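Local structure of amidase, hydantoinase/carbamoylase family (Burkholderia ambifaria, 5TP4) at residues Ala85-Gly90 with Ala193-His198; Tyr106-Gly111 with Ile131-Asn136; Gly189-Tyr194 with Arg373-Ala378; Pro334-Asp339 with Asp367-Ala372; Glu344-Ala349 with Leu409-Ala414. The protein probably hydrolyses N-carbamoyl-L-amino acids to free amino acids, as a zinc-dependent amidase of the peptidase M20 family. All blocks are in the same frame, centred on the assembly; numbering follows the deposited sequence.

How the interactions relate
The five contacts lie in or against one mixed sheet of the zinc-binding part of the chain. Interaction 1 joins strands 87-91 and 193-199, and interaction 3 continues the sheet from 193-199 to strand 377-382; their centres lie about 8 Å apart and they share Ala193 and Tyr194. Interaction 2, its centre about 9 Å from that of interaction 1, packs helix 105-121 against strand 129-133 and falls between the segments of interaction 1 in sequence. Interaction 4 packs the end of strand 324-337 on helix 367-372, which also touches Tyr194, and interaction 5 pairs helices 340-353 and 398-416 near Phe195. Distant segments thus build one scaffold, whose strand 193-199 leads to the zinc ligand His198.

Interaction 1 (Ala85-Gly90 with Ala193-His198); sequences APVLIG and AYFEAH. With ZN (zinc ion), chain P.
Ala193 and Leu88 open the pairing of two parallel strands, 87-90 and 193-198, in the central sheet of the M20 zinc-binding domain. Ala193 O takes the N-H of Leu88 at 2.9 Å in a nearly straight bond (172°). Tyr194 turns to the side of the sheet where Leu88 also lies. Its CG is anti to the backbone N (chi1 175°); the ring crosses the Leu88 side chain obliquely, and Leu88 CG meets its edge in plane, 3.9 Å from Tyr194 CD1. Further out, Tyr194 OH comes to 3.3 Å from Gly90 C; a glycine suits this place because a CB would fall on the hydroxyl. That hydroxyl donates to Glu196 OE2 at 2.7 Å, arriving from above the carboxylate plane, and also bonds Trp134 NE1. Phe195 grips strand 87-90 through both its N-H, given to Leu88 O at 2.8 Å, and its carbonyl, which takes Gly90 N. Its ring lies on the opposite face, where Val87 CG1 meets the edge and helix 398-416 covers both. Glu196 lays its CG 3.1 Å from Gly90 O, while OE1 bonds Ser91 OG. At Ala197 direct pairing gives way to a water, which accepts from Ala197 N and donates to Gly90 O. The strand then delivers His198 to the metal: its NE2 binds the zinc ion at 2.4 Å, beside two waters and His92 NE2.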
# COMPACT_ATOMS: atom_id res chain seq x y z
N ALA B 85 -32.13 14.35 -39.68
CA ALA B 85 -31.68 13.70 -38.46
C ALA B 85 -31.69 14.71 -37.31
O ALA B 85 -31.50 15.91 -37.52
CB ALA B 85 -30.26 13.16 -38.65
N PRO B 86 -31.90 14.23 -36.08
CA PRO B 86 -32.02 15.14 -34.94
C PRO B 86 -30.68 15.65 -34.43
O PRO B 86 -29.62 15.03 -34.59
CB PRO B 86 -32.72 14.27 -33.88
CG PRO B 86 -32.24 12.87 -34.19
CD PRO B 86 -32.13 12.83 -35.70
N VAL B 87 -30.75 16.81 -33.78
CA VAL B 87 -29.72 17.27 -32.88
C VAL B 87 -30.07 16.71 -31.51
O VAL B 87 -31.19 16.91 -31.03
CB VAL B 87 -29.65 18.80 -32.86
CG1 VAL B 87 -28.67 19.26 -31.74
CG2 VAL B 87 -29.28 19.31 -34.23
N LEU B 88 -29.13 15.99 -30.90
CA LEU B 88 -29.40 15.21 -29.70
C LEU B 88 -28.69 15.89 -28.54
O LEU B 88 -27.50 16.21 -28.65
CB LEU B 88 -28.90 13.78 -29.91
CG LEU B 88 -29.12 12.61 -28.96
CD1 LEU B 88 -30.60 12.35 -28.64
CD2 LEU B 88 -28.50 11.40 -29.62
N ILE B 89 -29.42 16.12 -27.45
CA ILE B 89 -28.87 16.64 -26.20
C ILE B 89 -28.94 15.49 -25.21
O ILE B 89 -30.03 14.98 -24.95
CB ILE B 89 -29.70 17.81 -25.68
CG1 ILE B 89 -29.70 18.98 -26.67
CG2 ILE B 89 -29.23 18.24 -24.27
CD1 ILE B 89 -30.60 20.14 -26.20
N GLY B 90 -27.81 15.10 -24.62
CA GLY B 90 -27.84 13.94 -23.76
C GLY B 90 -27.00 14.10 -22.51
O GLY B 90 -26.17 15.00 -22.40
N ALA B 193 -25.92 15.93 -34.70
CA ALA B 193 -24.91 16.39 -33.77
C ALA B 193 -25.36 15.98 -32.38
O ALA B 193 -26.55 15.77 -32.14
CB ALA B 193 -24.70 17.91 -33.82
N TYR B 194 -24.38 15.85 -31.47
CA TYR B 194 -24.66 15.46 -30.10
C TYR B 194 -24.02 16.50 -29.20
O TYR B 194 -22.82 16.78 -29.32
CB TYR B 194 -24.10 14.07 -29.78
CG TYR B 194 -24.25 13.69 -28.33
CD1 TYR B 194 -25.44 13.15 -27.87
CD2 TYR B 194 -23.20 13.84 -27.42
CE1 TYR B 194 -25.59 12.78 -26.55
CE2 TYR B 194 -23.37 13.50 -26.08
CZ TYR B 194 -24.57 12.97 -25.67
OH TYR B 194 -24.75 12.59 -24.35
N PHE B 195 -24.82 17.06 -28.29
CA PHE B 195 -24.31 18.01 -27.30
C PHE B 195 -24.58 17.50 -25.89
O PHE B 195 -25.65 16.94 -25.61
CB PHE B 195 -24.99 19.37 -27.48
CG PHE B 195 -24.62 20.11 -28.74
CD1 PHE B 195 -25.35 19.92 -29.90
CD2 PHE B 195 -23.56 21.01 -28.74
CE1 PHE B 195 -25.04 20.61 -31.06
CE2 PHE B 195 -23.22 21.70 -29.88
CZ PHE B 195 -23.95 21.51 -31.05
N GLU B 196 -23.62 17.70 -24.98
CA GLU B 196 -23.82 17.26 -23.60
C GLU B 196 -23.31 18.35 -22.68
O GLU B 196 -22.15 18.75 -22.78
CB GLU B 196 -23.07 15.95 -23.33
CG GLU B 196 -23.14 15.52 -21.89
CD GLU B 196 -22.94 14.02 -21.68
OE1 GLU B 196 -22.96 13.57 -20.51
OE2 GLU B 196 -22.79 13.29 -22.69
N ALA B 197 -24.18 18.83 -21.78
CA ALA B 197 -23.74 19.73 -20.72
C ALA B 197 -23.41 18.92 -19.48
O ALA B 197 -24.11 17.95 -19.15
CB ALA B 197 -24.81 20.78 -20.44
N HIS B 198 -22.35 19.31 -18.76
CA HIS B 198 -21.93 18.55 -17.59
C HIS B 198 -21.15 19.45 -16.65
O HIS B 198 -20.49 20.40 -17.08
CB HIS B 198 -21.06 17.35 -18.02
CG HIS B 198 -21.07 16.20 -17.06
ND1 HIS B 198 -20.35 16.20 -15.89
CD2 HIS B 198 -21.73 15.02 -17.10
CE1 HIS B 198 -20.57 15.08 -15.24
NE2 HIS B 198 -21.39 14.33 -15.96
ZN ZN P . -21.66 12.02 -15.38
O HOH W 1 -26.75 17.69 -21.95
O HOH W 2 -21.13 11.61 -17.73
O HOH W 3 -19.97 10.63 -14.78

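Interaction 2 (Tyr106-Gly111 with Ile131-Asn136)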
# COMPACT_ATOMS: atom_id res chain seq x y z
N TYR B 106 -27.71 17.01 -14.59
CA TYR B 106 -27.70 18.38 -15.09
C TYR B 106 -27.89 18.42 -16.60
O TYR B 106 -28.71 19.19 -17.11
CB TYR B 106 -26.40 19.09 -14.70
CG TYR B 106 -26.20 20.39 -15.46
CD1 TYR B 106 -27.19 21.37 -15.48
CD2 TYR B 106 -25.02 20.62 -16.16
CE1 TYR B 106 -27.00 22.56 -16.20
CE2 TYR B 106 -24.83 21.79 -16.84
CZ TYR B 106 -25.82 22.75 -16.87
OH TYR B 106 -25.59 23.91 -17.58
N GLY B 107 -27.18 17.58 -17.35
CA GLY B 107 -27.28 17.65 -18.80
C GLY B 107 -28.61 17.17 -19.36
O GLY B 107 -29.08 17.69 -20.39
N VAL B 108 -29.22 16.19 -18.71
CA VAL B 108 -30.55 15.73 -19.11
C VAL B 108 -31.58 16.83 -18.87
O VAL B 108 -32.39 17.16 -19.74
CB VAL B 108 -30.91 14.44 -18.36
CG1 VAL B 108 -32.36 13.99 -18.64
CG2 VAL B 108 -29.90 13.33 -18.71
N LEU B 109 -31.56 17.42 -17.68
CA LEU B 109 -32.56 18.43 -17.38
C LEU B 109 -32.27 19.76 -18.04
O LEU B 109 -33.20 20.54 -18.26
CB LEU B 109 -32.71 18.60 -15.86
CG LEU B 109 -33.17 17.31 -15.14
CD1 LEU B 109 -33.35 17.62 -13.63
CD2 LEU B 109 -34.46 16.71 -15.74
N ALA B 110 -31.02 19.99 -18.42
CA ALA B 110 -30.73 21.12 -19.29
C ALA B 110 -31.42 20.94 -20.64
O ALA B 110 -32.02 21.88 -21.16
CB ALA B 110 -29.22 21.28 -19.49
N GLY B 111 -31.41 19.73 -21.18
CA GLY B 111 -32.15 19.49 -22.40
C GLY B 111 -33.63 19.75 -22.24
O GLY B 111 -34.26 20.37 -23.11
N ILE B 131 -33.83 14.64 -26.63
CA ILE B 131 -33.10 14.60 -25.37
C ILE B 131 -32.94 13.12 -25.02
O ILE B 131 -33.89 12.34 -25.18
CB ILE B 131 -33.83 15.34 -24.24
CG1 ILE B 131 -34.30 16.72 -24.66
CG2 ILE B 131 -32.96 15.43 -23.00
CD1 ILE B 131 -35.36 17.17 -23.68
N VAL B 132 -31.76 12.73 -24.55
CA VAL B 132 -31.51 11.33 -24.22
C VAL B 132 -30.87 11.19 -22.84
O VAL B 132 -30.02 12.00 -22.44
CB VAL B 132 -30.66 10.63 -25.32
CG1 VAL B 132 -29.33 11.35 -25.55
CG2 VAL B 132 -30.45 9.16 -25.01
N SER B 133 -31.35 10.21 -22.09
CA SER B 133 -30.65 9.73 -20.91
C SER B 133 -30.18 8.31 -21.23
O SER B 133 -31.00 7.41 -21.44
CB SER B 133 -31.59 9.76 -19.69
OG SER B 133 -30.99 9.10 -18.58
N TRP B 134 -28.86 8.11 -21.27
CA TRP B 134 -28.30 6.83 -21.69
C TRP B 134 -28.30 5.84 -20.53
O TRP B 134 -28.00 6.21 -19.39
CB TRP B 134 -26.87 7.00 -22.19
CG TRP B 134 -26.68 8.01 -23.29
CD1 TRP B 134 -26.21 9.31 -23.18
CD2 TRP B 134 -26.95 7.80 -24.68
NE1 TRP B 134 -26.18 9.90 -24.44
CE2 TRP B 134 -26.65 9.00 -25.36
CE3 TRP B 134 -27.47 6.71 -25.40
CZ2 TRP B 134 -26.80 9.13 -26.75
CZ3 TRP B 134 -27.62 6.84 -26.78
CH2 TRP B 134 -27.29 8.05 -27.44
N THR B 135 -28.60 4.58 -20.84
CA THR B 135 -28.59 3.53 -19.82
C THR B 135 -27.20 3.30 -19.24
O THR B 135 -26.22 3.22 -19.98
CB THR B 135 -29.11 2.22 -20.42
OG1 THR B 135 -30.47 2.39 -20.82
CG2 THR B 135 -28.99 1.07 -19.42
N ASN B 136 -27.14 3.14 -17.91
CA ASN B 136 -25.94 2.65 -17.21
C ASN B 136 -24.67 3.38 -17.66
O ASN B 136 -23.65 2.77 -17.99
CB ASN B 136 -25.77 1.15 -17.42
CG ASN B 136 -24.80 0.51 -16.42
OD1 ASN B 136 -25.16 0.27 -15.27
ND2 ASN B 136 -23.59 0.19 -16.86
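Ile131 reaches from strand 131-133 to Gly111 on helix 105-121, which runs nearly antiparallel to the strand (155°), with the axes of the short segments 8.1 Å apart at closest. From CB, which points at the helix, the side chain forks. CG2, anti to the backbone N, touches Val108 O at 3.7 Å. CG1, on the other branch, lies beside the backbone N (chi1 -48°), 3.9 Å from Gly111 C, and carries CD1 to the tip, where it rests 3.4 Å from that same Gly111 C. Glycine fits because a CB there would collide with Ile131 CG2. One turn earlier, Val108 CG2 sits 4.1 Å from Ser133 CB, extending the apolar contact; the Ser133 hydroxyl is occupied by Leu93 N. Phe54 of helix 45-60 touches both Val108 and Ile131. Since strand 129-133 runs parallel beside strand 87-91, with helix 105-121 connecting them and lying against the sheet, this is the packing of a beta-alpha-beta crossover.

Interaction 3 (Gly189-Tyr194 with Arg373-Ala378). With EDO (1,2-ethanediol), chain S.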
# COMPACT_ATOMS: atom_id res chain seq x y z
N GLY B 189 -29.16 4.93 -34.96
CA GLY B 189 -29.93 5.80 -35.83
C GLY B 189 -29.17 7.07 -36.14
O GLY B 189 -28.20 7.40 -35.44
N ALA B 190 -29.62 7.79 -37.16
CA ALA B 190 -28.91 8.96 -37.65
C ALA B 190 -28.99 10.09 -36.64
O ALA B 190 -30.04 10.31 -36.02
CB ALA B 190 -29.49 9.43 -38.98
N VAL B 191 -27.87 10.78 -36.43
CA VAL B 191 -27.79 11.91 -35.52
C VAL B 191 -27.01 13.02 -36.21
O VAL B 191 -25.91 12.78 -36.71
CB VAL B 191 -27.10 11.54 -34.19
CG1 VAL B 191 -26.94 12.76 -33.32
CG2 VAL B 191 -27.90 10.47 -33.44
N ASP B 192 -27.58 14.23 -36.24
CA ASP B 192 -26.86 15.35 -36.87
C ASP B 192 -25.70 15.83 -36.01
O ASP B 192 -24.63 16.17 -36.53
CB ASP B 192 -27.80 16.52 -37.12
CG ASP B 192 -27.08 17.70 -37.76
OD1 ASP B 192 -26.73 17.61 -38.96
OD2 ASP B 192 -26.85 18.69 -37.06
N ALA B 193 -25.92 15.93 -34.70
CA ALA B 193 -24.91 16.39 -33.77
C ALA B 193 -25.36 15.98 -32.38
O ALA B 193 -26.55 15.77 -32.14
CB ALA B 193 -24.70 17.91 -33.82
N TYR B 194 -24.38 15.85 -31.47
CA TYR B 194 -24.66 15.46 -30.10
C TYR B 194 -24.02 16.50 -29.20
O TYR B 194 -22.82 16.78 -29.32
CB TYR B 194 -24.10 14.07 -29.78
CG TYR B 194 -24.25 13.69 -28.33
CD1 TYR B 194 -25.44 13.15 -27.87
CD2 TYR B 194 -23.20 13.84 -27.42
CE1 TYR B 194 -25.59 12.78 -26.55
CE2 TYR B 194 -23.37 13.50 -26.08
CZ TYR B 194 -24.57 12.97 -25.67
OH TYR B 194 -24.75 12.59 -24.35
N ARG B 373 -17.00 9.54 -31.38
CA ARG B 373 -16.35 8.66 -32.32
C ARG B 373 -17.24 8.32 -33.51
O ARG B 373 -16.75 7.76 -34.48
CB ARG B 373 -15.88 7.40 -31.61
CG ARG B 373 -14.82 7.73 -30.57
CD ARG B 373 -14.50 6.52 -29.67
NE ARG B 373 -13.55 6.93 -28.64
CZ ARG B 373 -13.46 6.36 -27.44
NH1 ARG B 373 -14.26 5.34 -27.12
NH2 ARG B 373 -12.57 6.82 -26.56
N ARG B 374 -18.52 8.69 -33.45
CA ARG B 374 -19.46 8.33 -34.50
C ARG B 374 -20.18 9.55 -35.07
O ARG B 374 -20.57 9.53 -36.24
CB ARG B 374 -20.49 7.32 -33.98
CG ARG B 374 -20.00 5.87 -33.94
CD ARG B 374 -19.95 5.25 -35.34
NE ARG B 374 -21.26 5.24 -36.01
CZ ARG B 374 -21.99 4.15 -36.24
NH1 ARG B 374 -21.56 2.94 -35.87
NH2 ARG B 374 -23.17 4.26 -36.85
N VAL B 375 -20.43 10.58 -34.27
CA VAL B 375 -21.19 11.73 -34.76
C VAL B 375 -20.56 13.02 -34.25
O VAL B 375 -19.84 13.02 -33.24
CB VAL B 375 -22.67 11.66 -34.34
CG1 VAL B 375 -23.26 10.25 -34.56
CG2 VAL B 375 -22.82 12.04 -32.94
N PRO B 376 -20.79 14.14 -34.95
CA PRO B 376 -20.25 15.42 -34.48
C PRO B 376 -20.76 15.77 -33.09
O PRO B 376 -21.97 15.80 -32.84
CB PRO B 376 -20.75 16.42 -35.53
CG PRO B 376 -20.95 15.61 -36.74
CD PRO B 376 -21.45 14.27 -36.27
N THR B 377 -19.82 16.05 -32.19
CA THR B 377 -20.09 16.14 -30.76
C THR B 377 -19.41 17.35 -30.14
O THR B 377 -18.30 17.73 -30.54
CB THR B 377 -19.62 14.85 -30.04
OG1 THR B 377 -20.48 13.76 -30.45
CG2 THR B 377 -19.67 14.97 -28.51
N ALA B 378 -20.07 17.96 -29.15
CA ALA B 378 -19.42 18.99 -28.35
C ALA B 378 -19.98 18.89 -26.94
O ALA B 378 -21.04 18.30 -26.71
CB ALA B 378 -19.65 20.42 -28.88
C1 EDO S . -31.18 8.29 -33.28
O1 EDO S . -32.00 8.56 -34.42
C2 EDO S . -31.66 9.15 -32.13
O2 EDO S . -32.99 8.75 -31.78
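Tyr194 and Thr377 form a parallel bridge, in which Tyr194 N donates to Pro376 O at 2.8 Å and Ala378 N returns a bond to Tyr194 O at 3.0 Å. Pro376 O is approached a second time by Ala193 CA, a C-H...O contact of 3.1 Å. The side chains of Tyr194 and Thr377 lie side by side and point the same way, and both touch Leu371 of helix 367-372. Thr377 CG2 meets the edge of the tyrosine ring in its plane, 3.9 Å from Tyr194 CD2. The other branch, OG1, lies beside the backbone N (chi1 -69°) and donates to Val375 O at 3.0 Å from above the carbonyl plane, so the buried hydroxyl is satisfied by a carbonyl two residues earlier. Val375 uses both methyls: CG2, in the crowded position between backbone N and carbonyl carbon, lies 4.0 Å from Tyr194 CB, and CG1 is 4.1 Å from Val191 CB. Pro376 has no N-H to satisfy, which suits the start of the strand; its CD rests 3.7 Å from Asp192 O. Asp192 points away from this contact and makes a salt bridge to Arg415. Small Ala193 and Ala378 lie against Cys342 of helix 340-353. Backbone bonds therefore fix the register, while branched and aromatic carbons pack beside them, with no charged group between the segments.

Interaction 4 (Pro334-Asp339 with Asp367-Ala372); sequences PATPFD and DAILLA. With EDO (1,2-ethanediol), chain T.
Phe338 rests on the helix 367-372 chiefly through Ala372, whose CB meets the ring edge near its plane, 3.6 Å from Phe338 CD1. The far corner of the ring, Phe338 CZ, lies 4.0 Å from Ile369 CD1 and 4.1 Å from Ala368 CB, and the phenylalanine and isoleucine side chains cross at about a right angle. Phe338 CG is anti to the carbonyl carbon (chi1 -70°), and the ring beyond it reaches Ala368 and Ala372, a turn apart, whose small side chains let it come close. Thr336 adds a second point of touch: its CG2 comes to 3.5 Å from Ile369 O. Thr336 OG1 also stays against the helix, 3.8 Å from Ile369 CG2, and has polar partners in Arg373 NH2 and an ethanediol hydroxyl, O1. A water joins the backbones, donating to Pro337 O at 2.8 Å and, less closely, to Ala372 O. Further out, Met379 of strand 377-382 touches both Phe338 and Ala368, and backbone bonds tie Thr336 to Gly218 and Phe338 to Thr216. Asp339 ends the segment as the N-cap of helix 340-353, its OD2 receiving Cys342 N. The ethanediol, probably from the crystallisation liquor, donates to Pro334 O. The contact lies where the long strand 324-337 runs into the zinc-binding domain, consistent with the link to the smaller second domain in M20 enzymes.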
# COMPACT_ATOMS: atom_id res chain seq x y z
N PRO B 334 -7.71 5.79 -26.31
CA PRO B 334 -7.20 6.82 -27.22
C PRO B 334 -7.76 8.19 -26.88
O PRO B 334 -8.83 8.32 -26.28
CB PRO B 334 -7.71 6.36 -28.59
CG PRO B 334 -9.03 5.68 -28.24
CD PRO B 334 -8.81 5.00 -26.91
N ALA B 335 -7.03 9.21 -27.30
CA ALA B 335 -7.60 10.56 -27.25
C ALA B 335 -8.86 10.60 -28.10
O ALA B 335 -9.00 9.88 -29.08
CB ALA B 335 -6.59 11.59 -27.74
N THR B 336 -9.79 11.46 -27.71
CA THR B 336 -11.10 11.55 -28.35
C THR B 336 -11.42 13.01 -28.63
O THR B 336 -12.11 13.67 -27.86
CB THR B 336 -12.18 10.91 -27.47
OG1 THR B 336 -11.70 9.64 -27.00
CG2 THR B 336 -13.46 10.70 -28.30
N PRO B 337 -10.94 13.54 -29.75
CA PRO B 337 -11.28 14.93 -30.09
C PRO B 337 -12.75 15.10 -30.41
O PRO B 337 -13.38 14.24 -31.03
CB PRO B 337 -10.40 15.23 -31.31
CG PRO B 337 -10.04 13.89 -31.84
CD PRO B 337 -9.96 12.97 -30.68
N PHE B 338 -13.30 16.23 -29.98
CA PHE B 338 -14.66 16.61 -30.34
C PHE B 338 -14.67 17.34 -31.68
O PHE B 338 -13.63 17.68 -32.24
CB PHE B 338 -15.28 17.46 -29.22
CG PHE B 338 -15.57 16.69 -27.97
CD1 PHE B 338 -15.63 15.30 -27.99
CD2 PHE B 338 -15.79 17.36 -26.77
CE1 PHE B 338 -15.88 14.58 -26.82
CE2 PHE B 338 -16.07 16.66 -25.59
CZ PHE B 338 -16.11 15.26 -25.61
N ASP B 339 -15.86 17.55 -32.22
CA ASP B 339 -15.99 18.09 -33.57
C ASP B 339 -15.71 19.58 -33.55
O ASP B 339 -16.38 20.32 -32.81
CB ASP B 339 -17.39 17.83 -34.09
CG ASP B 339 -17.63 18.46 -35.43
OD1 ASP B 339 -17.09 17.91 -36.43
OD2 ASP B 339 -18.33 19.49 -35.47
N ASP B 367 -20.79 9.96 -21.75
CA ASP B 367 -21.39 9.42 -22.97
C ASP B 367 -20.93 10.17 -24.21
O ASP B 367 -20.80 9.55 -25.28
CB ASP B 367 -22.90 9.49 -22.84
CG ASP B 367 -23.44 8.54 -21.77
OD1 ASP B 367 -23.23 7.29 -21.89
OD2 ASP B 367 -24.06 9.03 -20.78
N ALA B 368 -20.67 11.48 -24.10
CA ALA B 368 -20.15 12.24 -25.23
C ALA B 368 -18.88 11.63 -25.83
O ALA B 368 -18.66 11.75 -27.03
CB ALA B 368 -19.85 13.68 -24.82
N ILE B 369 -18.04 11.00 -25.00
CA ILE B 369 -16.81 10.37 -25.51
C ILE B 369 -17.14 9.31 -26.56
O ILE B 369 -16.51 9.22 -27.64
CB ILE B 369 -16.01 9.76 -24.35
CG1 ILE B 369 -15.53 10.86 -23.41
CG2 ILE B 369 -14.82 8.95 -24.93
CD1 ILE B 369 -14.61 11.87 -24.07
N LEU B 370 -18.12 8.45 -26.24
CA LEU B 370 -18.54 7.41 -27.18
C LEU B 370 -19.20 8.02 -28.40
O LEU B 370 -18.95 7.57 -29.53
CB LEU B 370 -19.50 6.44 -26.49
CG LEU B 370 -18.96 5.35 -25.56
CD1 LEU B 370 -18.27 4.25 -26.32
CD2 LEU B 370 -18.04 5.92 -24.43
N LEU B 371 -20.06 9.02 -28.20
CA LEU B 371 -20.76 9.61 -29.34
C LEU B 371 -19.79 10.28 -30.30
O LEU B 371 -19.97 10.21 -31.53
CB LEU B 371 -21.80 10.63 -28.88
CG LEU B 371 -23.22 10.09 -28.60
CD1 LEU B 371 -23.97 9.66 -29.88
CD2 LEU B 371 -23.21 8.91 -27.61
N ALA B 372 -18.74 10.92 -29.77
CA ALA B 372 -17.82 11.70 -30.61
C ALA B 372 -17.11 10.84 -31.63
O ALA B 372 -16.64 11.37 -32.64
CB ALA B 372 -16.78 12.41 -29.74
C1 EDO T . -11.20 9.58 -23.59
O1 EDO T . -10.56 10.31 -24.66
C2 EDO T . -10.42 8.30 -23.31
O2 EDO T . -10.46 7.43 -24.45
O HOH W 4 -13.46 11.69 -32.10

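Interaction 5 (Glu344-Ala349 with Leu409-Ala414)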
# COMPACT_ATOMS: atom_id res chain seq x y z
N GLU B 344 -17.05 24.99 -31.88
CA GLU B 344 -17.08 26.41 -32.22
C GLU B 344 -18.45 27.02 -31.92
O GLU B 344 -18.54 28.20 -31.57
CB GLU B 344 -16.70 26.61 -33.69
CG GLU B 344 -16.80 28.04 -34.20
CD GLU B 344 -16.46 28.14 -35.69
OE1 GLU B 344 -15.41 27.60 -36.06
OE2 GLU B 344 -17.25 28.71 -36.48
N LEU B 345 -19.53 26.23 -32.04
CA LEU B 345 -20.84 26.78 -31.69
C LEU B 345 -20.92 27.08 -30.20
O LEU B 345 -21.54 28.07 -29.77
CB LEU B 345 -21.96 25.81 -32.08
CG LEU B 345 -22.10 25.55 -33.59
CD1 LEU B 345 -23.21 24.54 -33.85
CD2 LEU B 345 -22.37 26.86 -34.36
N VAL B 346 -20.36 26.18 -29.38
CA VAL B 346 -20.31 26.40 -27.94
C VAL B 346 -19.56 27.69 -27.63
O VAL B 346 -20.02 28.53 -26.84
CB VAL B 346 -19.68 25.19 -27.24
CG1 VAL B 346 -19.47 25.46 -25.74
CG2 VAL B 346 -20.58 23.98 -27.40
N ALA B 347 -18.39 27.85 -28.23
CA ALA B 347 -17.58 29.04 -28.02
C ALA B 347 -18.34 30.29 -28.44
O ALA B 347 -18.36 31.29 -27.71
CB ALA B 347 -16.26 28.92 -28.80
N ARG B 348 -18.98 30.25 -29.61
CA ARG B 348 -19.65 31.45 -30.09
C ARG B 348 -20.81 31.83 -29.18
O ARG B 348 -21.07 33.02 -28.97
CB ARG B 348 -20.16 31.26 -31.53
CG ARG B 348 -19.08 31.08 -32.59
CD ARG B 348 -19.74 30.89 -33.99
NE ARG B 348 -18.73 30.87 -35.06
CZ ARG B 348 -18.31 31.97 -35.68
NH1 ARG B 348 -18.81 33.18 -35.38
NH2 ARG B 348 -17.38 31.87 -36.63
N ALA B 349 -21.53 30.83 -28.64
CA ALA B 349 -22.62 31.15 -27.73
C ALA B 349 -22.08 31.79 -26.47
O ALA B 349 -22.63 32.80 -25.98
CB ALA B 349 -23.45 29.91 -27.41
N LEU B 409 -28.37 25.99 -25.08
CA LEU B 409 -29.55 26.34 -25.88
C LEU B 409 -29.14 26.98 -27.18
O LEU B 409 -29.71 26.67 -28.24
CB LEU B 409 -30.42 27.31 -25.08
CG LEU B 409 -31.50 28.09 -25.83
CD1 LEU B 409 -32.64 27.14 -26.28
CD2 LEU B 409 -32.05 29.19 -24.90
N ASN B 410 -28.21 27.93 -27.13
CA ASN B 410 -27.95 28.70 -28.33
C ASN B 410 -27.02 27.96 -29.27
O ASN B 410 -27.10 28.16 -30.49
CB ASN B 410 -27.41 30.08 -27.96
CG ASN B 410 -28.51 31.03 -27.59
OD1 ASN B 410 -29.08 31.69 -28.46
ND2 ASN B 410 -28.89 31.06 -26.28
N ALA B 411 -26.15 27.10 -28.75
CA ALA B 411 -25.38 26.24 -29.66
C ALA B 411 -26.29 25.24 -30.35
O ALA B 411 -26.17 25.01 -31.57
CB ALA B 411 -24.27 25.51 -28.91
N VAL B 412 -27.24 24.64 -29.61
CA VAL B 412 -28.16 23.68 -30.22
C VAL B 412 -29.03 24.37 -31.27
O VAL B 412 -29.26 23.82 -32.36
CB VAL B 412 -29.01 22.98 -29.14
CG1 VAL B 412 -30.28 22.29 -29.75
CG2 VAL B 412 -28.13 21.98 -28.34
N LEU B 413 -29.54 25.58 -30.97
CA LEU B 413 -30.37 26.29 -31.95
C LEU B 413 -29.58 26.66 -33.20
O LEU B 413 -30.10 26.60 -34.31
CB LEU B 413 -30.95 27.56 -31.34
CG LEU B 413 -32.13 27.34 -30.41
CD1 LEU B 413 -32.80 28.66 -30.09
CD2 LEU B 413 -33.14 26.38 -31.02
N ALA B 414 -28.32 27.07 -33.03
CA ALA B 414 -27.51 27.35 -34.21
C ALA B 414 -27.37 26.10 -35.06
O ALA B 414 -27.50 26.16 -36.29
CB ALA B 414 -26.13 27.89 -33.79
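Leu345 faces Ala411 and Ala414 where helices 340-353 and 398-416 cross, their short segments at 128° with axes 8.3 Å apart. Its CG is anti to the carbonyl carbon (chi1 -65°), and a fully extended chi2 (179°) sends CD1 to within 3.8 Å of Ala411 O. The twin methyl, Leu345 CD2, lies 3.9 Å from Ala414 CB, so one leucine spans nearly a turn of the partner helix. Beside it, the methyl of Ala411 packs directly onto the backbone, 3.8 Å from Leu345 O; the smallness of alanine is what allows this close approach. Val346 directs its CB away, yet its CG2 comes back to 4.3 Å from Ala411 CB. A turn on, Ala349 CB meets Asn410 CB at 4.0 Å. Only the first carbon of Asn410 takes part here: its amide is turned elsewhere, OD1 bonding His7 of the N-terminal tag and ND2 bonding Leu13 O and Asn406 O. Away from this interface, in one of two deposited conformers of Glu344, Arg348 NE and NH2 both reach Glu344 OE2, so that pairing is doubtful. Ala411 also touches Phe195, joining the helix pair to the sheet that Phe195 belongs to. The interface is thus carbon against carbon and carbonyl oxygen, held by shape and burial, with the charges kept off it.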